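Local structure of thiol-activated cytolysin (Desulfobulbus propionicus, 6NAL) at residues A[46-51]-A[356-361]; A[202-207]-A[232-237]; A[377-382]-A[428-433]. The protein probably binds cholesterol-rich membranes and assembles into pores, as a cholesterol-dependent cytolysin of a Gram-negative bacterium. One frame throughout, in Å; residues are numbered along the deposited sequence.

How the interactions relate
Interactions 1 and 3 pair neighbouring antiparallel strands, whereas interaction 2 meets at the end of a strand, where a single backbone bond and one phenyl ring do the joining. The three contacts are strung along an elongated molecule: interactions 2 and 3 lie on opposite sides of its centre, their own centres about 86 Å apart. Interaction 1 is a surface contact with charged and hydroxyl side chains on both faces of its ladder. Interaction 3 is buried, one face largely apolar within the beta sandwich and the other carrying a salt bridge; its strand 378-389 follows strand 349-372 of interaction 1 in the chain. Interaction 2, partly buried, belongs to the large antiparallel sheet.

Interaction 1 of 3, residues A[46-51]-A[356-361]; sequences IVMTRE and VAEKTE
The long antiparallel ladder that leads toward the C-terminal beta sandwich, probably the counterpart of domain 2 in cholesterol-dependent cytolysins, contains this contact: 46-51 of strand 44-59 runs against 356-361 of strand 349-372, the two axes 160° apart in direction. Three hydrogen-bonded pairs, Val47 with Glu361, Thr49 with Lys359 and Glu51 with Ala357, each exchange two backbone bonds. The shortest joins Thr49 N to Lys359 O at 2.7 Å, with the donor nearly along the C=O axis.

Met48, Arg50, Glu358 and Thr360 share one face. Met48, present as selenomethionine, has its CG anti to the backbone N and then bends at chi2 and chi3, so that the chain crosses Thr360 and Glu358 obliquely. Its SE lies 3.6 Å from Thr360 OG1, and its terminal CE rests against the carboxylate of Glu358, 3.1 Å from OE1. The stem of Glu358 runs alongside that of Arg50, with CG 3.9 Å from Arg50 CG. Their charged tips do not meet: Arg50 NE stays 5.3 Å from Glu358 OE1, and the guanidinium instead sends NH2 in a weak hydrogen bond to Pro35 O. On the other edge of 46-51, strand 37-41 continues the sheet through backbone bonds of Ile46 and Met48; the N-H of Thr360 bonds to Thr255 OG1.

On the face of Thr49 and Lys359, packing is tight. Thr49 CG2 occupies the crowded position between backbone N and carbonyl carbon and comes within 3.5 Å of Lys359 CB. The lysine chain rises off the sheet, extended as far as CE, and the nearly eclipsed chi4 (4°) turns NZ toward Glu361, above its carboxylate plane, in a very short salt bridge, 2.5 Å to OE1.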
loop_
_atom_site.group_PDB
_atom_site.type_symbol
_atom_site.label_atom_id
_atom_site.label_comp_id
_atom_site.label_asym_id
_atom_site.label_seq_id
_atom_site.Cartn_x
_atom_site.Cartn_y
_atom_site.Cartn_z
ATOM N N ILE A 46 -5.617 10.000 -9.590
ATOM C CA ILE A 46 -6.485 9.023 -8.947
ATOM C C ILE A 46 -6.014 7.665 -9.398
ATOM O O ILE A 46 -6.058 7.361 -10.589
ATOM C CB ILE A 46 -7.963 9.259 -9.280
ATOM C CG1 ILE A 46 -8.368 10.643 -8.752
ATOM C CG2 ILE A 46 -8.780 8.195 -8.640
ATOM C CD1 ILE A 46 -9.590 11.220 -9.360
ATOM N N VAL A 47 -5.526 6.860 -8.471
ATOM C CA VAL A 47 -5.028 5.529 -8.786
ATOM C C VAL A 47 -5.941 4.498 -8.128
ATOM O O VAL A 47 -6.194 4.557 -6.914
ATOM C CB VAL A 47 -3.580 5.344 -8.313
ATOM C CG1 VAL A 47 -3.095 3.924 -8.601
ATOM C CG2 VAL A 47 -2.656 6.352 -8.949
HETATM N N MSE A 48 -6.375 3.523 -8.920
HETATM C CA MSE A 48 -7.254 2.490 -8.434
HETATM C C MSE A 48 -6.572 1.152 -8.603
HETATM O O MSE A 48 -6.239 0.738 -9.697
HETATM C CB MSE A 48 -8.596 2.498 -9.144
HETATM C CG MSE A 48 -9.492 1.343 -8.635
HETATM SE SE MSE A 48 -11.406 1.663 -8.638
HETATM C CE MSE A 48 -11.933 -0.113 -9.202
ATOM N N THR A 49 -6.379 0.468 -7.485
ATOM C CA THR A 49 -5.740 -0.838 -7.439
ATOM C C THR A 49 -6.769 -1.882 -6.981
ATOM O O THR A 49 -7.714 -1.565 -6.256
ATOM C CB THR A 49 -4.509 -0.782 -6.519
ATOM O OG1 THR A 49 -3.790 -2.016 -6.620
ATOM C CG2 THR A 49 -4.888 -0.497 -5.062
ATOM N N ARG A 50 -6.619 -3.121 -7.445
ATOM C CA ARG A 50 -7.594 -4.164 -7.185
ATOM C C ARG A 50 -6.880 -5.383 -6.657
ATOM O O ARG A 50 -5.781 -5.721 -7.084
ATOM C CB ARG A 50 -8.403 -4.514 -8.435
ATOM C CG ARG A 50 -9.438 -3.433 -8.778
ATOM C CD ARG A 50 -10.140 -3.693 -10.100
ATOM N NE ARG A 50 -9.144 -3.871 -11.138
ATOM C CZ ARG A 50 -9.401 -4.173 -12.396
ATOM N NH1 ARG A 50 -10.646 -4.347 -12.820
ATOM N NH2 ARG A 50 -8.390 -4.296 -13.228
ATOM N N GLU A 51 -7.525 -6.037 -5.716
ATOM C CA GLU A 51 -6.948 -7.192 -5.060
ATOM C C GLU A 51 -8.028 -8.243 -4.857
ATOM O O GLU A 51 -9.154 -7.934 -4.455
ATOM C CB GLU A 51 -6.357 -6.813 -3.725
ATOM C CG GLU A 51 -5.299 -7.752 -3.226
ATOM C CD GLU A 51 -4.860 -7.364 -1.800
ATOM O OE1 GLU A 51 -5.450 -6.409 -1.196
ATOM O OE2 GLU A 51 -3.925 -8.024 -1.283
ATOM N N VAL A 356 -13.428 -9.016 -4.974
ATOM C CA VAL A 356 -12.431 -8.076 -5.471
ATOM C C VAL A 356 -12.475 -6.797 -4.634
ATOM O O VAL A 356 -13.428 -6.019 -4.725
ATOM C CB VAL A 356 -12.674 -7.745 -6.945
ATOM C CG1 VAL A 356 -11.597 -6.828 -7.428
ATOM C CG2 VAL A 356 -12.702 -9.002 -7.764
ATOM N N ALA A 357 -11.453 -6.552 -3.819
ATOM C CA ALA A 357 -11.395 -5.308 -3.048
ATOM C C ALA A 357 -10.754 -4.267 -3.951
ATOM O O ALA A 357 -9.688 -4.531 -4.524
ATOM C CB ALA A 357 -10.576 -5.446 -1.759
ATOM N N GLU A 358 -11.396 -3.099 -4.087
ATOM C CA GLU A 358 -10.859 -1.990 -4.880
ATOM C C GLU A 358 -10.388 -0.833 -4.007
ATOM O O GLU A 358 -11.162 -0.282 -3.230
ATOM C CB GLU A 358 -11.907 -1.473 -5.855
ATOM C CG GLU A 358 -12.530 -2.593 -6.636
ATOM C CD GLU A 358 -13.630 -2.109 -7.571
ATOM O OE1 GLU A 358 -13.694 -2.600 -8.737
ATOM O OE2 GLU A 358 -14.358 -1.167 -7.159
ATOM N N LYS A 359 -9.119 -0.469 -4.132
ATOM C CA LYS A 359 -8.533 0.620 -3.355
ATOM C C LYS A 359 -8.253 1.769 -4.313
ATOM O O LYS A 359 -7.588 1.587 -5.328
ATOM C CB LYS A 359 -7.249 0.202 -2.635
ATOM C CG LYS A 359 -6.598 1.386 -1.904
ATOM C CD LYS A 359 -5.263 1.018 -1.298
ATOM C CE LYS A 359 -4.765 2.085 -0.321
ATOM N NZ LYS A 359 -5.720 3.216 -0.070
ATOM N N THR A 360 -8.822 2.916 -4.015
ATOM C CA THR A 360 -8.634 4.163 -4.723
ATOM C C THR A 360 -7.843 5.084 -3.802
ATOM O O THR A 360 -8.157 5.174 -2.613
ATOM C CB THR A 360 -9.990 4.768 -5.052
ATOM O OG1 THR A 360 -10.732 3.900 -5.929
ATOM C CG2 THR A 360 -9.785 6.126 -5.678
ATOM N N GLU A 361 -6.776 5.696 -4.330
ATOM C CA GLU A 361 -6.036 6.755 -3.655
ATOM C C GLU A 361 -6.076 8.006 -4.513
ATOM O O GLU A 361 -5.920 7.935 -5.734
ATOM C CB GLU A 361 -4.563 6.395 -3.400
ATOM C CG GLU A 361 -4.375 5.314 -2.344
ATOM C CD GLU A 361 -4.187 5.878 -0.930
ATOM O OE1 GLU A 361 -5.041 5.594 -0.038
ATOM O OE2 GLU A 361 -3.169 6.588 -0.722
#

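Interaction 2 of 3, residues A[202-207]-A[232-237]; sequences AERPAK and PLFVKN
Most unusual here is a phenyl ring that meets mostly backbone atoms of the other segment. Phe234 reaches toward 202-207, its CG anti to the backbone N (chi1 175°), and sets the far end of its ring against the extended chain just where strand 187-202 ends. Carbonyl oxygen Ala202 O lies at the ring edge, near the ring plane, 3.4 Å from Phe234 CE2. On the neighbouring ring carbon, CZ, two groups converge: Glu203 O at 3.7 Å and the methyl CB of Ala202 at 3.8 Å. Over one face sits Arg204 CB in a CH-pi contact, 4.2 Å from the ring centroid and displaced toward the rim beside CE2.

Strands 187-202 and 232-250 are neighbours in the large antiparallel sheet of the cytolysin body; Ala202 ends the first, and 203-207 runs on as loop. Their pairing here has dwindled to one bond, Ala202 N to Lys236 O at 2.9 Å, bent to 143° at the hydrogen and with the donor above the carbonyl plane. Lys236 sits in a classic beta bulge: it and Asn237 both face Tyr337 of strand 332-340.

From its CB over the ring, Arg204 leads away, CG anti to the backbone N and the chain bent at chi3, until NH1 finds the carbonyl oxygen of Leu341. Lys236 CG brushes Ala202 O at 3.7 Å before its extended chain also heads away.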
loop_
_atom_site.group_PDB
_atom_site.type_symbol
_atom_site.label_atom_id
_atom_site.label_comp_id
_atom_site.label_asym_id
_atom_site.label_seq_id
_atom_site.Cartn_x
_atom_site.Cartn_y
_atom_site.Cartn_z
ATOM N N ALA A 202 -34.386 -26.510 22.734
ATOM C CA ALA A 202 -35.113 -27.766 22.841
ATOM C C ALA A 202 -34.105 -28.883 23.040
ATOM O O ALA A 202 -33.056 -28.883 22.395
ATOM C CB ALA A 202 -35.965 -27.999 21.598
ATOM N N GLU A 203 -34.392 -29.798 23.967
ATOM C CA GLU A 203 -33.468 -30.879 24.305
ATOM C C GLU A 203 -33.715 -32.074 23.391
ATOM O O GLU A 203 -34.854 -32.503 23.210
ATOM C CB GLU A 203 -33.615 -31.272 25.779
ATOM C CG GLU A 203 -34.583 -32.416 26.078
ATOM C CD GLU A 203 -34.842 -32.628 27.585
ATOM O OE1 GLU A 203 -34.214 -31.922 28.418
ATOM O OE2 GLU A 203 -35.692 -33.495 27.922
ATOM N N ARG A 204 -32.701 -32.522 22.756
ATOM C CA ARG A 204 -32.821 -33.700 21.923
ATOM C C ARG A 204 -32.859 -34.921 22.823
ATOM O O ARG A 204 -32.158 -34.951 23.842
ATOM C CB ARG A 204 -31.654 -33.805 20.967
ATOM C CG ARG A 204 -31.742 -34.937 19.950
ATOM C CD ARG A 204 -30.359 -35.101 19.205
ATOM N NE ARG A 204 -29.336 -35.431 20.208
ATOM C CZ ARG A 204 -28.703 -36.597 20.325
ATOM N NH1 ARG A 204 -28.932 -37.584 19.468
ATOM N NH2 ARG A 204 -27.811 -36.767 21.294
ATOM N N PRO A 205 -33.711 -35.896 22.517
ATOM C CA PRO A 205 -33.808 -37.068 23.385
ATOM C C PRO A 205 -32.528 -37.874 23.333
ATOM O O PRO A 205 -31.868 -37.959 22.290
ATOM C CB PRO A 205 -34.990 -37.859 22.810
ATOM C CG PRO A 205 -35.738 -36.885 21.955
ATOM C CD PRO A 205 -34.711 -35.919 21.430
ATOM N N ALA A 206 -32.177 -38.446 24.494
ATOM C CA ALA A 206 -31.015 -39.316 24.636
ATOM C C ALA A 206 -30.948 -40.300 23.479
ATOM O O ALA A 206 -30.071 -40.184 22.625
ATOM C CB ALA A 206 -31.057 -40.063 25.963
ATOM N N LYS A 207 -31.854 -41.267 23.433
ATOM C CA LYS A 207 -31.972 -42.102 22.240
ATOM C C LYS A 207 -32.813 -41.352 21.206
ATOM O O LYS A 207 -33.934 -40.932 21.516
ATOM C CB LYS A 207 -32.574 -43.481 22.563
ATOM C CG LYS A 207 -31.504 -44.640 22.531
ATOM C CD LYS A 207 -31.408 -45.389 21.172
ATOM C CE LYS A 207 -30.352 -46.523 21.175
ATOM N NZ LYS A 207 -28.928 -46.051 20.993
ATOM N N PRO A 232 -31.140 -36.477 9.113
ATOM C CA PRO A 232 -32.131 -35.618 9.760
ATOM C C PRO A 232 -31.452 -34.659 10.710
ATOM O O PRO A 232 -30.446 -34.990 11.354
ATOM C CB PRO A 232 -33.029 -36.615 10.517
ATOM C CG PRO A 232 -32.089 -37.730 10.865
ATOM C CD PRO A 232 -31.227 -37.872 9.622
ATOM N N LEU A 233 -32.049 -33.475 10.820
ATOM C CA LEU A 233 -31.598 -32.477 11.779
ATOM C C LEU A 233 -32.693 -32.077 12.758
ATOM O O LEU A 233 -33.887 -32.242 12.504
ATOM C CB LEU A 233 -31.124 -31.208 11.075
ATOM C CG LEU A 233 -30.116 -31.337 9.969
ATOM C CD1 LEU A 233 -30.197 -30.108 9.081
ATOM C CD2 LEU A 233 -28.750 -31.497 10.528
ATOM N N PHE A 234 -32.242 -31.487 13.867
ATOM C CA PHE A 234 -33.078 -31.087 14.990
ATOM C C PHE A 234 -32.746 -29.640 15.359
ATOM O O PHE A 234 -31.610 -29.340 15.751
ATOM C CB PHE A 234 -32.811 -32.044 16.159
ATOM C CG PHE A 234 -33.510 -31.702 17.425
ATOM C CD1 PHE A 234 -34.776 -32.156 17.667
ATOM C CD2 PHE A 234 -32.873 -30.990 18.410
ATOM C CE1 PHE A 234 -35.421 -31.826 18.846
ATOM C CE2 PHE A 234 -33.485 -30.714 19.620
ATOM C CZ PHE A 234 -34.767 -31.127 19.827
ATOM N N VAL A 235 -33.733 -28.756 15.247
ATOM C CA VAL A 235 -33.588 -27.374 15.636
ATOM C C VAL A 235 -33.447 -27.303 17.145
ATOM O O VAL A 235 -34.421 -27.439 17.901
ATOM C CB VAL A 235 -34.753 -26.532 15.123
ATOM C CG1 VAL A 235 -34.540 -25.103 15.470
ATOM C CG2 VAL A 235 -34.870 -26.656 13.618
ATOM N N LYS A 236 -32.214 -27.044 17.574
ATOM C CA LYS A 236 -31.878 -26.969 18.985
ATOM C C LYS A 236 -32.168 -25.609 19.609
ATOM O O LYS A 236 -32.413 -25.521 20.821
ATOM C CB LYS A 236 -30.405 -27.279 19.191
ATOM C CG LYS A 236 -30.098 -27.614 20.613
ATOM C CD LYS A 236 -28.613 -27.884 20.811
ATOM C CE LYS A 236 -28.292 -28.043 22.291
ATOM N NZ LYS A 236 -26.844 -28.238 22.531
ATOM N N ASN A 237 -32.134 -24.535 18.828
ATOM C CA ASN A 237 -32.225 -23.221 19.448
ATOM C C ASN A 237 -32.573 -22.189 18.392
ATOM O O ASN A 237 -32.083 -22.266 17.266
ATOM C CB ASN A 237 -30.885 -22.893 20.140
ATOM C CG ASN A 237 -30.967 -21.694 21.060
ATOM O OD1 ASN A 237 -31.830 -21.589 21.924
ATOM N ND2 ASN A 237 -30.056 -20.780 20.869
#

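Interaction 3 of 3, residues A[377-382]-A[428-433]; sequences VARFTV and KTEGCT
Arg379 leaves strand 378-389 with CG in the crowded position between its backbone N and carbonyl carbon (chi1 56°), on the same face as Glu430 of the partner strand. From CB the chain extends straight to NE. Along it CG and then CD pass Glu430 OE1, at 3.8 Å and 3.9 Å. NE makes the main bond, 2.9 Å to Glu430 OE1: the oxygen lies in the guanidinium plane, yet the nitrogen approaches it from above the carboxylate plane, the two flat groups being turned 51° apart. Farther out, NH2 adds only weak bonds to both carboxylate oxygens, and the guanidinium makes a cation-pi contact with Trp440. This salt bridge sits over the hydrogen-bonded backbone pair of the same two residues, in which Glu430 N meets Arg379 O at 2.9 Å. A water hydrogen-bonded to Glu430 OE1 (2.8 Å) is also bonded to Thr381 OG1, tying the carboxylate to Arg379's strand two residues on.

On the other face, Phe380 and Thr429 lie side by side, the methyl CG2 of Thr429 3.6 Å from Phe380 CD2. At the ladder's end Cys432 N gives Val377 O an almost straight 2.8 Å bond.

This is the beta-sandwich domain, and the two strands are the central pair of a four-stranded antiparallel sheet, flanked by 394-408 and 440-449. Lys428 NZ reaches Phe146 O of the second subunit. Phe380 packs inward on strands 454-462 and 349-372.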
loop_
_atom_site.group_PDB
_atom_site.type_symbol
_atom_site.label_atom_id
_atom_site.label_comp_id
_atom_site.label_asym_id
_atom_site.label_seq_id
_atom_site.Cartn_x
_atom_site.Cartn_y
_atom_site.Cartn_z
ATOM N N VAL A 377 23.177 37.319 -8.920
ATOM C CA VAL A 377 22.583 36.486 -9.963
ATOM C C VAL A 377 22.406 35.099 -9.380
ATOM O O VAL A 377 23.312 34.568 -8.722
ATOM C CB VAL A 377 23.470 36.443 -11.221
ATOM C CG1 VAL A 377 22.948 35.388 -12.207
ATOM C CG2 VAL A 377 23.526 37.828 -11.908
ATOM N N ALA A 378 21.254 34.518 -9.590
ATOM C CA ALA A 378 20.966 33.237 -8.976
ATOM C C ALA A 378 20.434 32.280 -10.030
ATOM O O ALA A 378 19.852 32.688 -11.028
ATOM C CB ALA A 378 19.951 33.392 -7.860
ATOM N N ARG A 379 20.649 31.007 -9.816
ATOM C CA ARG A 379 19.961 30.031 -10.634
ATOM C C ARG A 379 19.327 28.992 -9.741
ATOM O O ARG A 379 19.829 28.684 -8.648
ATOM C CB ARG A 379 20.885 29.378 -11.637
ATOM C CG ARG A 379 22.052 28.757 -11.018
ATOM C CD ARG A 379 23.068 28.417 -12.072
ATOM N NE ARG A 379 24.056 27.548 -11.454
ATOM C CZ ARG A 379 25.270 27.366 -11.943
ATOM N NH1 ARG A 379 25.608 27.965 -13.083
ATOM N NH2 ARG A 379 26.126 26.583 -11.303
ATOM N N PHE A 380 18.194 28.504 -10.241
ATOM C CA PHE A 380 17.325 27.510 -9.628
ATOM C C PHE A 380 17.365 26.221 -10.459
ATOM O O PHE A 380 17.298 26.266 -11.690
ATOM C CB PHE A 380 15.862 28.001 -9.578
ATOM C CG PHE A 380 15.600 29.152 -8.650
ATOM C CD1 PHE A 380 15.731 30.433 -9.097
ATOM C CD2 PHE A 380 15.153 28.944 -7.363
ATOM C CE1 PHE A 380 15.500 31.513 -8.276
ATOM C CE2 PHE A 380 14.905 30.036 -6.529
ATOM C CZ PHE A 380 15.077 31.323 -7.007
ATOM N N THR A 381 17.426 25.069 -9.793
ATOM C CA THR A 381 17.261 23.762 -10.436
ATOM C C THR A 381 16.172 22.980 -9.714
ATOM O O THR A 381 16.249 22.782 -8.494
ATOM C CB THR A 381 18.570 22.987 -10.419
ATOM O OG1 THR A 381 19.594 23.837 -10.928
ATOM C CG2 THR A 381 18.510 21.743 -11.300
ATOM N N VAL A 382 15.146 22.571 -10.449
ATOM C CA VAL A 382 14.035 21.818 -9.887
ATOM C C VAL A 382 13.794 20.581 -10.741
ATOM O O VAL A 382 13.688 20.681 -11.963
ATOM C CB VAL A 382 12.764 22.663 -9.785
ATOM C CG1 VAL A 382 11.665 21.793 -9.176
ATOM C CG2 VAL A 382 13.016 23.881 -8.954
ATOM N N LYS A 428 17.343 23.009 -5.799
ATOM C CA LYS A 428 18.667 23.536 -5.496
ATOM C C LYS A 428 18.722 24.997 -5.909
ATOM O O LYS A 428 18.268 25.350 -6.991
ATOM C CB LYS A 428 19.790 22.771 -6.238
ATOM C CG LYS A 428 21.195 23.115 -5.795
ATOM C CD LYS A 428 22.198 22.930 -6.896
ATOM C CE LYS A 428 22.760 21.507 -6.922
ATOM N NZ LYS A 428 23.727 21.337 -8.054
ATOM N N THR A 429 19.308 25.840 -5.064
ATOM C CA THR A 429 19.492 27.252 -5.375
ATOM C C THR A 429 20.966 27.637 -5.264
ATOM O O THR A 429 21.628 27.297 -4.276
ATOM C CB THR A 429 18.668 28.143 -4.438
ATOM O OG1 THR A 429 19.025 27.898 -3.060
ATOM C CG2 THR A 429 17.218 27.863 -4.591
ATOM N N GLU A 430 21.473 28.380 -6.253
ATOM C CA GLU A 430 22.841 28.864 -6.201
ATOM C C GLU A 430 22.878 30.364 -6.462
ATOM O O GLU A 430 22.079 30.909 -7.223
ATOM C CB GLU A 430 23.707 28.134 -7.198
ATOM C CG GLU A 430 23.797 26.656 -6.962
ATOM C CD GLU A 430 24.330 25.923 -8.183
ATOM O OE1 GLU A 430 23.597 25.843 -9.193
ATOM O OE2 GLU A 430 25.477 25.437 -8.142
ATOM N N GLY A 431 23.806 31.033 -5.803
ATOM C CA GLY A 431 23.957 32.452 -5.988
ATOM C C GLY A 431 25.376 32.713 -6.401
ATOM O O GLY A 431 26.293 32.153 -5.799
ATOM N N CYS A 432 25.568 33.508 -7.450
ATOM C CA CYS A 432 26.912 33.870 -7.896
ATOM C C CYS A 432 27.507 34.930 -6.971
ATOM O O CYS A 432 26.968 36.043 -6.870
ATOM C CB CYS A 432 26.876 34.394 -9.321
ATOM S SG CYS A 432 28.519 34.913 -9.891
ATOM N N THR A 433 28.627 34.591 -6.319
ATOM C CA THR A 433 29.283 35.517 -5.407
ATOM C C THR A 433 30.096 36.583 -6.121
ATOM O O THR A 433 30.465 37.583 -5.505
ATOM C CB THR A 433 30.244 34.804 -4.455
ATOM O OG1 THR A 433 31.374 34.323 -5.202
ATOM C CG2 THR A 433 29.574 33.673 -3.710
HETATM O O HOH W 1 26.037 37.494 -8.630
HETATM O O HOH W 2 20.780 25.690 -8.973
#